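Local atomic coordinates of putrescine aminotransferase (Halomonas elongata DSM 2581, PDB entry 6GWI), a protein that probably transfers amino groups from amines such as putrescine to carbonyl acceptors, using pyridoxal-5'-phosphate as its cofactor. Residues A97-D102 against L336-G341; I49-A54 against L61-R66; S271-L276 against R371-M376. One frame throughout, in Å; residues are numbered along the deposited sequence.

Interaction 1 of 3, residues A97-D102 against L336-G341; sequences AEKLCD and LLEAEG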
loop_
_atom_site.group_PDB
_atom_site.type_symbol
_atom_site.label_atom_id
_atom_site.label_comp_id
_atom_site.label_asym_id
_atom_site.label_seq_id
_atom_site.Cartn_x
_atom_site.Cartn_y
_atom_site.Cartn_z
ATOM N N ALA B 97 -13.125 11.011 7.411
ATOM C CA ALA B 97 -12.712 10.766 8.789
ATOM C C ALA B 97 -13.858 11.021 9.761
ATOM O O ALA B 97 -14.034 10.283 10.737
ATOM C CB ALA B 97 -11.504 11.636 9.136
ATOM N N GLU B 98 -14.638 12.080 9.526
ATOM C CA GLU B 98 -15.806 12.332 10.361
ATOM C C GLU B 98 -16.776 11.158 10.298
ATOM O O GLU B 98 -17.152 10.586 11.328
ATOM C CB GLU B 98 -16.499 13.622 9.920
ATOM C CG GLU B 98 -17.762 13.945 10.705
ATOM C CD GLU B 98 -18.473 15.186 10.198
ATOM O OE1 GLU B 98 -18.320 15.520 9.003
ATOM O OE2 GLU B 98 -19.188 15.826 10.996
ATOM N N LYS B 99 -17.182 10.776 9.085
ATOM C CA LYS B 99 -18.155 9.701 8.927
ATOM C C LYS B 99 -17.639 8.399 9.525
ATOM O O LYS B 99 -18.374 7.691 10.225
ATOM C CB LYS B 99 -18.477 9.518 7.442
ATOM C CG LYS B 99 -19.623 8.566 7.149
ATOM C CD LYS B 99 -20.938 9.168 7.599
ATOM C CE LYS B 99 -22.119 8.377 7.087
ATOM N NZ LYS B 99 -23.399 8.928 7.612
ATOM N N LEU B 100 -16.370 8.070 9.267
ATOM C CA LEU B 100 -15.812 6.810 9.745
ATOM C C LEU B 100 -15.803 6.749 11.265
ATOM O O LEU B 100 -16.195 5.742 11.864
ATOM C CB LEU B 100 -14.390 6.632 9.221
ATOM C CG LEU B 100 -14.159 5.714 8.025
ATOM C CD1 LEU B 100 -12.674 5.737 7.689
ATOM C CD2 LEU B 100 -14.645 4.295 8.290
ATOM N N CYS B 101 -15.308 7.808 11.904
ATOM C CA CYS B 101 -15.208 7.811 13.356
ATOM C C CYS B 101 -16.582 7.840 14.005
ATOM O O CYS B 101 -16.756 7.295 15.100
ATOM C CB CYS B 101 -14.349 8.993 13.799
ATOM S SG CYS B 101 -12.651 8.887 13.161
ATOM N N ASP B 102 -17.571 8.448 13.344
ATOM C CA ASP B 102 -18.934 8.410 13.861
ATOM C C ASP B 102 -19.502 6.994 13.826
ATOM O O ASP B 102 -20.312 6.634 14.689
ATOM C CB ASP B 102 -19.826 9.364 13.068
ATOM C CG ASP B 102 -19.455 10.824 13.282
ATOM O OD1 ASP B 102 -18.528 11.099 14.073
ATOM O OD2 ASP B 102 -20.087 11.697 12.651
ATOM N N LEU B 336 -24.158 5.368 1.440
ATOM C CA LEU B 336 -25.139 4.483 0.824
ATOM C C LEU B 336 -25.402 3.265 1.702
ATOM O O LEU B 336 -26.559 2.889 1.929
ATOM C CB LEU B 336 -24.650 4.047 -0.556
ATOM C CG LEU B 336 -24.647 5.134 -1.630
ATOM C CD1 LEU B 336 -23.893 4.655 -2.857
ATOM C CD2 LEU B 336 -26.070 5.529 -1.990
ATOM N N LEU B 337 -24.337 2.637 2.210
ATOM C CA LEU B 337 -24.512 1.496 3.102
ATOM C C LEU B 337 -25.435 1.854 4.255
ATOM O O LEU B 337 -26.286 1.052 4.655
ATOM C CB LEU B 337 -23.162 1.030 3.646
ATOM C CG LEU B 337 -22.271 0.203 2.722
ATOM C CD1 LEU B 337 -20.866 0.098 3.299
ATOM C CD2 LEU B 337 -22.869 -1.172 2.504
ATOM N N GLU B 338 -25.277 3.062 4.800
ATOM C CA GLU B 338 -26.084 3.504 5.930
ATOM C C GLU B 338 -27.481 3.929 5.488
ATOM O O GLU B 338 -28.481 3.502 6.076
ATOM C CB GLU B 338 -25.379 4.660 6.645
ATOM C CG GLU B 338 -26.043 5.095 7.940
ATOM C CD GLU B 338 -25.244 6.153 8.678
ATOM O OE1 GLU B 338 -24.562 6.960 8.011
ATOM O OE2 GLU B 338 -25.298 6.178 9.925
ATOM N N ALA B 339 -27.568 4.778 4.459
ATOM C CA ALA B 339 -28.862 5.320 4.059
ATOM C C ALA B 339 -29.797 4.231 3.555
ATOM O O ALA B 339 -31.016 4.330 3.730
ATOM C CB ALA B 339 -28.682 6.391 2.984
ATOM N N GLU B 340 -29.254 3.198 2.920
ATOM C CA GLU B 340 -30.057 2.104 2.395
ATOM C C GLU B 340 -30.175 0.940 3.375
ATOM O O GLU B 340 -30.723 -0.104 3.010
ATOM C CB GLU B 340 -29.469 1.622 1.067
ATOM C CG GLU B 340 -29.355 2.726 0.026
ATOM C CD GLU B 340 -28.898 2.215 -1.323
ATOM O OE1 GLU B 340 -28.382 1.080 -1.385
ATOM O OE2 GLU B 340 -29.054 2.949 -2.322
ATOM N N GLY B 341 -29.670 1.095 4.598
ATOM C CA GLY B 341 -29.846 0.082 5.627
ATOM C C GLY B 341 -29.195 -1.246 5.321
ATOM O O GLY B 341 -29.678 -2.288 5.780
#

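Interaction 2 of 3, residues I49-A54 against L61-R66; sequences ILDGMA and LGYGRR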
loop_
_atom_site.group_PDB
_atom_site.type_symbol
_atom_site.label_atom_id
_atom_site.label_comp_id
_atom_site.label_asym_id
_atom_site.label_seq_id
_atom_site.Cartn_x
_atom_site.Cartn_y
_atom_site.Cartn_z
ATOM N N ILE B 49 -20.774 -15.241 -14.514
ATOM C CA ILE B 49 -20.469 -15.986 -13.299
ATOM C C ILE B 49 -20.997 -15.218 -12.095
ATOM O O ILE B 49 -20.751 -14.015 -11.966
ATOM C CB ILE B 49 -18.954 -16.231 -13.152
ATOM C CG1 ILE B 49 -18.395 -16.928 -14.394
ATOM C CG2 ILE B 49 -18.664 -17.062 -11.920
ATOM C CD1 ILE B 49 -17.515 -16.039 -15.246
ATOM N N LEU B 50 -21.706 -15.916 -11.208
ATOM C CA LEU B 50 -22.142 -15.324 -9.948
ATOM C C LEU B 50 -20.941 -15.169 -9.019
ATOM O O LEU B 50 -20.341 -16.166 -8.602
ATOM C CB LEU B 50 -23.223 -16.196 -9.309
ATOM C CG LEU B 50 -24.147 -15.571 -8.258
ATOM C CD1 LEU B 50 -25.243 -16.563 -7.860
ATOM C CD2 LEU B 50 -23.388 -15.119 -7.019
ATOM N N ASP B 51 -20.587 -13.924 -8.691
ATOM C CA ASP B 51 -19.391 -13.639 -7.895
ATOM C C ASP B 51 -19.717 -13.817 -6.417
ATOM O O ASP B 51 -20.064 -12.869 -5.711
ATOM C CB ASP B 51 -18.871 -12.232 -8.174
ATOM C CG ASP B 51 -17.537 -11.950 -7.490
ATOM O OD1 ASP B 51 -16.986 -12.864 -6.839
ATOM O OD2 ASP B 51 -17.038 -10.810 -7.595
ATOM N N GLY B 52 -19.593 -15.054 -5.941
ATOM C CA GLY B 52 -19.806 -15.357 -4.541
ATOM C C GLY B 52 -18.748 -14.836 -3.591
ATOM O O GLY B 52 -18.900 -15.013 -2.377
ATOM N N MET B 53 -17.685 -14.202 -4.095
ATOM C CA MET B 53 -16.638 -13.638 -3.251
ATOM C C MET B 53 -16.580 -12.114 -3.307
ATOM O O MET B 53 -15.667 -11.518 -2.724
ATOM C CB MET B 53 -15.270 -14.206 -3.642
ATOM C CG MET B 53 -15.032 -15.652 -3.243
ATOM S SD MET B 53 -15.087 -15.943 -1.458
ATOM C CE MET B 53 -13.706 -14.951 -0.889
ATOM N N ALA B 54 -17.517 -11.473 -4.001
ATOM C CA ALA B 54 -17.562 -10.015 -4.103
ATOM C C ALA B 54 -16.175 -9.447 -4.405
ATOM O O ALA B 54 -15.619 -8.636 -3.660
ATOM C CB ALA B 54 -18.139 -9.404 -2.824
ATOM N N LEU B 61 -21.375 -3.260 -2.069
ATOM C CA LEU B 61 -22.535 -2.719 -2.767
ATOM C C LEU B 61 -22.698 -3.281 -4.177
ATOM O O LEU B 61 -23.524 -2.764 -4.941
ATOM C CB LEU B 61 -22.454 -1.195 -2.826
ATOM C CG LEU B 61 -22.644 -0.466 -1.494
ATOM C CD1 LEU B 61 -22.606 1.037 -1.724
ATOM C CD2 LEU B 61 -23.942 -0.871 -0.797
ATOM N N GLY B 62 -21.947 -4.316 -4.536
ATOM C CA GLY B 62 -22.079 -4.925 -5.842
ATOM C C GLY B 62 -21.527 -4.060 -6.953
ATOM O O GLY B 62 -21.110 -2.921 -6.720
ATOM N N TYR B 63 -21.509 -4.594 -8.165
ATOM C CA TYR B 63 -20.989 -3.863 -9.307
ATOM C C TYR B 63 -22.093 -3.012 -9.925
ATOM O O TYR B 63 -23.278 -3.355 -9.865
ATOM C CB TYR B 63 -20.416 -4.833 -10.343
ATOM C CG TYR B 63 -19.359 -5.776 -9.790
ATOM C CD1 TYR B 63 -18.020 -5.403 -9.738
ATOM C CD2 TYR B 63 -19.701 -7.041 -9.325
ATOM C CE1 TYR B 63 -17.054 -6.260 -9.237
ATOM C CE2 TYR B 63 -18.740 -7.904 -8.821
ATOM C CZ TYR B 63 -17.420 -7.507 -8.781
ATOM O OH TYR B 63 -16.460 -8.359 -8.283
ATOM N N GLY B 64 -21.688 -1.905 -10.539
ATOM C CA GLY B 64 -22.615 -1.043 -11.244
ATOM C C GLY B 64 -23.297 0.026 -10.421
ATOM O O GLY B 64 -24.346 0.527 -10.842
ATOM N N ARG B 65 -22.740 0.412 -9.274
ATOM C CA ARG B 65 -23.338 1.471 -8.457
ATOM C C ARG B 65 -22.985 2.821 -9.069
ATOM O O ARG B 65 -21.865 3.316 -8.919
ATOM C CB ARG B 65 -22.873 1.389 -7.007
ATOM C CG ARG B 65 -23.423 0.212 -6.211
ATOM C CD ARG B 65 -24.961 0.187 -6.197
ATOM N NE ARG B 65 -25.556 1.438 -5.718
ATOM C CZ ARG B 65 -26.313 1.564 -4.625
ATOM N NH1 ARG B 65 -26.594 0.519 -3.858
ATOM N NH2 ARG B 65 -26.800 2.753 -4.298
ATOM N N ARG B 66 -23.958 3.425 -9.753
ATOM C CA ARG B 66 -23.721 4.691 -10.435
ATOM C C ARG B 66 -23.220 5.760 -9.471
ATOM O O ARG B 66 -22.372 6.583 -9.835
ATOM C CB ARG B 66 -25.006 5.157 -11.126
ATOM C CG ARG B 66 -24.779 5.828 -12.481
ATOM C CD ARG B 66 -25.550 7.136 -12.614
ATOM N NE ARG B 66 -26.649 7.061 -13.575
ATOM C CZ ARG B 66 -27.648 7.939 -13.636
ATOM N NH1 ARG B 66 -28.604 7.796 -14.543
ATOM N NH2 ARG B 66 -27.697 8.955 -12.784
#

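Interaction 3 of 3, residues S271-L276 against R371-M376; sequences SQHYGL and RSLGLM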
loop_
_atom_site.group_PDB
_atom_site.type_symbol
_atom_site.label_atom_id
_atom_site.label_comp_id
_atom_site.label_asym_id
_atom_site.label_seq_id
_atom_site.Cartn_x
_atom_site.Cartn_y
_atom_site.Cartn_z
ATOM N N SER B 271 -15.747 -6.385 15.554
ATOM C CA SER B 271 -15.550 -6.100 16.970
ATOM C C SER B 271 -16.875 -5.881 17.685
ATOM O O SER B 271 -17.036 -6.270 18.848
ATOM C CB SER B 271 -14.662 -4.866 17.128
ATOM O OG SER B 271 -13.325 -5.155 16.771
ATOM N N GLN B 272 -17.832 -5.245 17.010
ATOM C CA GLN B 272 -19.118 -4.972 17.640
ATOM C C GLN B 272 -19.948 -6.240 17.787
ATOM O O GLN B 272 -20.742 -6.350 18.728
ATOM C CB GLN B 272 -19.881 -3.927 16.830
ATOM C CG GLN B 272 -19.234 -2.561 16.856
ATOM C CD GLN B 272 -19.707 -1.665 15.730
ATOM O OE1 GLN B 272 -20.150 -2.140 14.683
ATOM N NE2 GLN B 272 -19.606 -0.357 15.938
ATOM N N HIS B 273 -19.773 -7.210 16.887
ATOM C CA HIS B 273 -20.509 -8.463 17.011
ATOM C C HIS B 273 -20.116 -9.214 18.274
ATOM O O HIS B 273 -20.957 -9.881 18.889
ATOM C CB HIS B 273 -20.266 -9.344 15.786
ATOM C CG HIS B 273 -20.991 -10.655 15.830
ATOM N ND1 HIS B 273 -20.395 -11.826 16.247
ATOM C CD2 HIS B 273 -22.266 -10.977 15.507
ATOM C CE1 HIS B 273 -21.271 -12.813 16.178
ATOM N NE2 HIS B 273 -22.415 -12.323 15.734
ATOM N N TYR B 274 -18.851 -9.111 18.681
ATOM C CA TYR B 274 -18.335 -9.831 19.836
ATOM C C TYR B 274 -18.101 -8.922 21.035
ATOM O O TYR B 274 -17.503 -9.359 22.022
ATOM C CB TYR B 274 -17.034 -10.543 19.468
ATOM C CG TYR B 274 -17.191 -11.643 18.446
ATOM C CD1 TYR B 274 -17.673 -12.894 18.809
ATOM C CD2 TYR B 274 -16.856 -11.429 17.114
ATOM C CE1 TYR B 274 -17.811 -13.906 17.873
ATOM C CE2 TYR B 274 -16.993 -12.430 16.173
ATOM C CZ TYR B 274 -17.470 -13.665 16.554
ATOM O OH TYR B 274 -17.603 -14.656 15.608
ATOM N N GLY B 275 -18.534 -7.667 20.964
ATOM C CA GLY B 275 -18.418 -6.759 22.094
ATOM C C GLY B 275 -17.001 -6.435 22.515
ATOM O O GLY B 275 -16.724 -6.323 23.716
ATOM N N LEU B 276 -16.094 -6.284 21.557
ATOM C CA LEU B 276 -14.720 -5.916 21.855
ATOM C C LEU B 276 -14.536 -4.402 21.794
ATOM O O LEU B 276 -15.278 -3.685 21.120
ATOM C CB LEU B 276 -13.753 -6.574 20.872
ATOM C CG LEU B 276 -13.902 -8.066 20.582
ATOM C CD1 LEU B 276 -12.906 -8.467 19.501
ATOM C CD2 LEU B 276 -13.691 -8.904 21.832
ATOM N N ARG B 371 -21.307 -23.637 7.912
ATOM C CA ARG B 371 -21.350 -22.549 8.877
ATOM C C ARG B 371 -21.445 -21.218 8.148
ATOM O O ARG B 371 -20.895 -21.049 7.056
ATOM C CB ARG B 371 -20.112 -22.556 9.787
ATOM C CG ARG B 371 -18.789 -22.433 9.040
ATOM C CD ARG B 371 -17.620 -22.279 10.002
ATOM N NE ARG B 371 -16.353 -22.126 9.293
ATOM C CZ ARG B 371 -15.572 -23.135 8.916
ATOM N NH1 ARG B 371 -15.915 -24.388 9.183
ATOM N NH2 ARG B 371 -14.439 -22.886 8.270
ATOM N N SER B 372 -22.135 -20.266 8.765
ATOM C CA SER B 372 -22.239 -18.937 8.188
ATOM C C SER B 372 -22.496 -17.934 9.299
ATOM O O SER B 372 -22.993 -18.277 10.375
ATOM C CB SER B 372 -23.344 -18.861 7.126
ATOM O OG SER B 372 -24.631 -18.994 7.703
ATOM N N LEU B 373 -22.136 -16.685 9.023
ATOM C CA LEU B 373 -22.417 -15.563 9.909
ATOM C C LEU B 373 -22.531 -14.334 9.023
ATOM O O LEU B 373 -21.616 -14.053 8.243
ATOM C CB LEU B 373 -21.320 -15.385 10.960
ATOM C CG LEU B 373 -21.473 -14.191 11.905
ATOM C CD1 LEU B 373 -22.799 -14.244 12.655
ATOM C CD2 LEU B 373 -20.310 -14.124 12.883
ATOM N N GLY B 374 -23.638 -13.609 9.139
ATOM C CA GLY B 374 -23.897 -12.561 8.170
ATOM C C GLY B 374 -23.860 -13.146 6.773
ATOM O O GLY B 374 -24.527 -14.143 6.481
ATOM N N LEU B 375 -23.078 -12.533 5.887
ATOM C CA LEU B 375 -22.884 -13.049 4.534
ATOM C C LEU B 375 -21.460 -13.569 4.332
ATOM O O LEU B 375 -20.837 -13.346 3.292
ATOM C CB LEU B 375 -23.235 -11.985 3.497
ATOM C CG LEU B 375 -24.738 -11.691 3.384
ATOM C CD1 LEU B 375 -24.998 -10.509 2.464
ATOM C CD2 LEU B 375 -25.526 -12.914 2.908
ATOM N N MET B 376 -20.944 -14.281 5.330
ATOM C CA MET B 376 -19.746 -15.100 5.200
ATOM C C MET B 376 -20.147 -16.533 5.516
ATOM O O MET B 376 -20.812 -16.780 6.527
ATOM C CB MET B 376 -18.634 -14.643 6.149
ATOM C CG MET B 376 -17.323 -15.420 6.000
ATOM S SD MET B 376 -16.064 -14.995 7.230
ATOM C CE MET B 376 -15.921 -13.225 7.000
#

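Interaction 1 of 3, residues A97-D102 against L336-G341
Lys-99 and Glu-338 make this contact on their own. The ammonium group of Lys-99 meets one carboxylate oxygen of Glu-338 in a salt bridge between two helices. NZ of Lys-99 lies 2.3 Å from OE1 of Glu-338. This is shorter than a normal bond of this kind, so the fine placing of the two ends is doubtful, although the pairing itself is clear. As modelled, OE1 takes the contact, while OE2 of Glu-338 stays 4.1 Å from NZ of Lys-99.

Both side chains leave their helices toward the partner, and they meet at a slant. In Lys-99 CG stands opposite the backbone N (chi1 -172°). A bend at the next bond (chi2 69°) then turns the chain, which runs on nearly straight to NZ. Glu-338 is extended beyond CG. Long arms are needed, because the CA atoms of Lys-99 and Glu-338 are 10.5 Å apart. Lys-99 also packs on Leu-331 and Glu-335 of helix 324-339, the helix that carries its partner.

Next to Lys-99 on its helix, Leu-100 packs on Leu-334 and on Phe-113 of strand 108-114. On helix 91-103, Ala-97 and Cys-101 touch His-14 of the second subunit. Glu-338 stands near the C-terminal end of its helix, where a negative charge is usually unfavourable. The lysine would probably ease this.

Helix 324-339 ends just after Glu-338. Gly-341, with positive phi, donates its N to the O of Glu-338 at 3.1 Å, and Val-342 N bonds to Leu-337 O. Gly-341 is thus the C-prime residue of a Schellman motif. The whole is a surface salt bridge between two helices, set just before such a helix end.

Interaction 2 of 3, residues I49-A54 against L61-R66
OD2 of Asp-51 is gripped by two donors. The hydroxyl of Tyr-63 gives it a hydrogen bond, with OH of Tyr-63 2.6 Å from OD2 of Asp-51. The backbone N of Gly-55 gives it another. The tyrosine hydroxyl comes in nearly along the C-O axis of the carboxylate. The two side chains meet at about a right angle, yet the carboxylate and ring planes differ by only 21°. The oxygen thus lies at the ring edge, near its plane, with CE2 of Tyr-63 3.6 Å from OD2 of Asp-51.

The other oxygen serves its own turn. Met-53 N donates to OD1 of Asp-51 at 3.1 Å, from well above the carboxylate plane. This closes an Asx turn and holds the carboxylate from the other oxygen. CG of Asp-51 is anti to the amide nitrogen (chi1 -173°), which aims the group at Tyr-63. A type I beta turn runs from Asp-51 to Ala-54; its backbone bond is weak.

With an alanine here, the Tyr-63 hydroxyl and the amides of Met-53 and Gly-55 would probably lose their shared acceptor group, and the turn would be held less firmly.

Tyr-63 lies in the loop between helix 54-57 and helix 66-78. Tyr-291 holds this loop by a hydroxyl bonded to Gly-62 O and Arg-65 N. Ile-41 of strand 40-43 packs against both Asp-51 and Tyr-63. Tyr-82 and Tyr-81 of the second subunit touch Asp-51 and Tyr-63 respectively. The contact thus ties the turn that follows strand 48-50 to the loop before helix 66-78, at the interface with the second subunit.

Interaction 3 of 3, residues S271-L276 against R371-M376
The imidazole of His-273 takes Leu-373 on one face. CD2 of Leu-373 lies 4.0 Å from the centroid of the His-273 ring, displaced toward the rim, in a CH-pi contact. The second methyl, CD1 of Leu-373, lies on the same side of the ring, 3.6 Å from NE2 of His-273. At the ring edge sits CD2 of Tyr-274. In turn, ND1 of His-273 stands over the centre of one face of the Tyr-274 ring. The two neighbouring rings thus lie against each other.

The Tyr-274 hydroxyl also touches the leucine, its OH 3.9 Å from CD2 of Leu-373. Only methyl groups come from the leucine side, and the contact is CH-pi and van der Waals. The trans chi1 of His-273 (180°) carries the ring out to meet Leu-373 from the opposite direction. Trp-239 also meets the Tyr-274 ring.

Leu-373 ends strand 367-373. Its N and O both pair with Met-376, so Gly-374 and Leu-375 form a two-residue turn, with positive phi at the glycine. The leucine sits at the turn of the beta hairpin of strands 367-373 and 376-381 and packs on His-273 and Tyr-274, at and just after the short helix 270-273.

How the interactions relate
Interaction 2 is buried, while interactions 1 and 3 lie at the surface. Interaction 1 is a charged pair between helices, and interaction 3 is methyl packing on aromatic rings. The buried interaction 2 is polar, with its carboxylate satisfied by several donors. Interactions 1 and 2 adjoin: Arg-65 bridges to Glu-340, and Leu-61 packs on Leu-336 and Leu-337. Helix 324-339 is thus shared between them, as a member of one and a neighbour of the other. Both also touch the second subunit. Interaction 3 stands apart from both, joins a hairpin to a short helix, and is touched by no other chain.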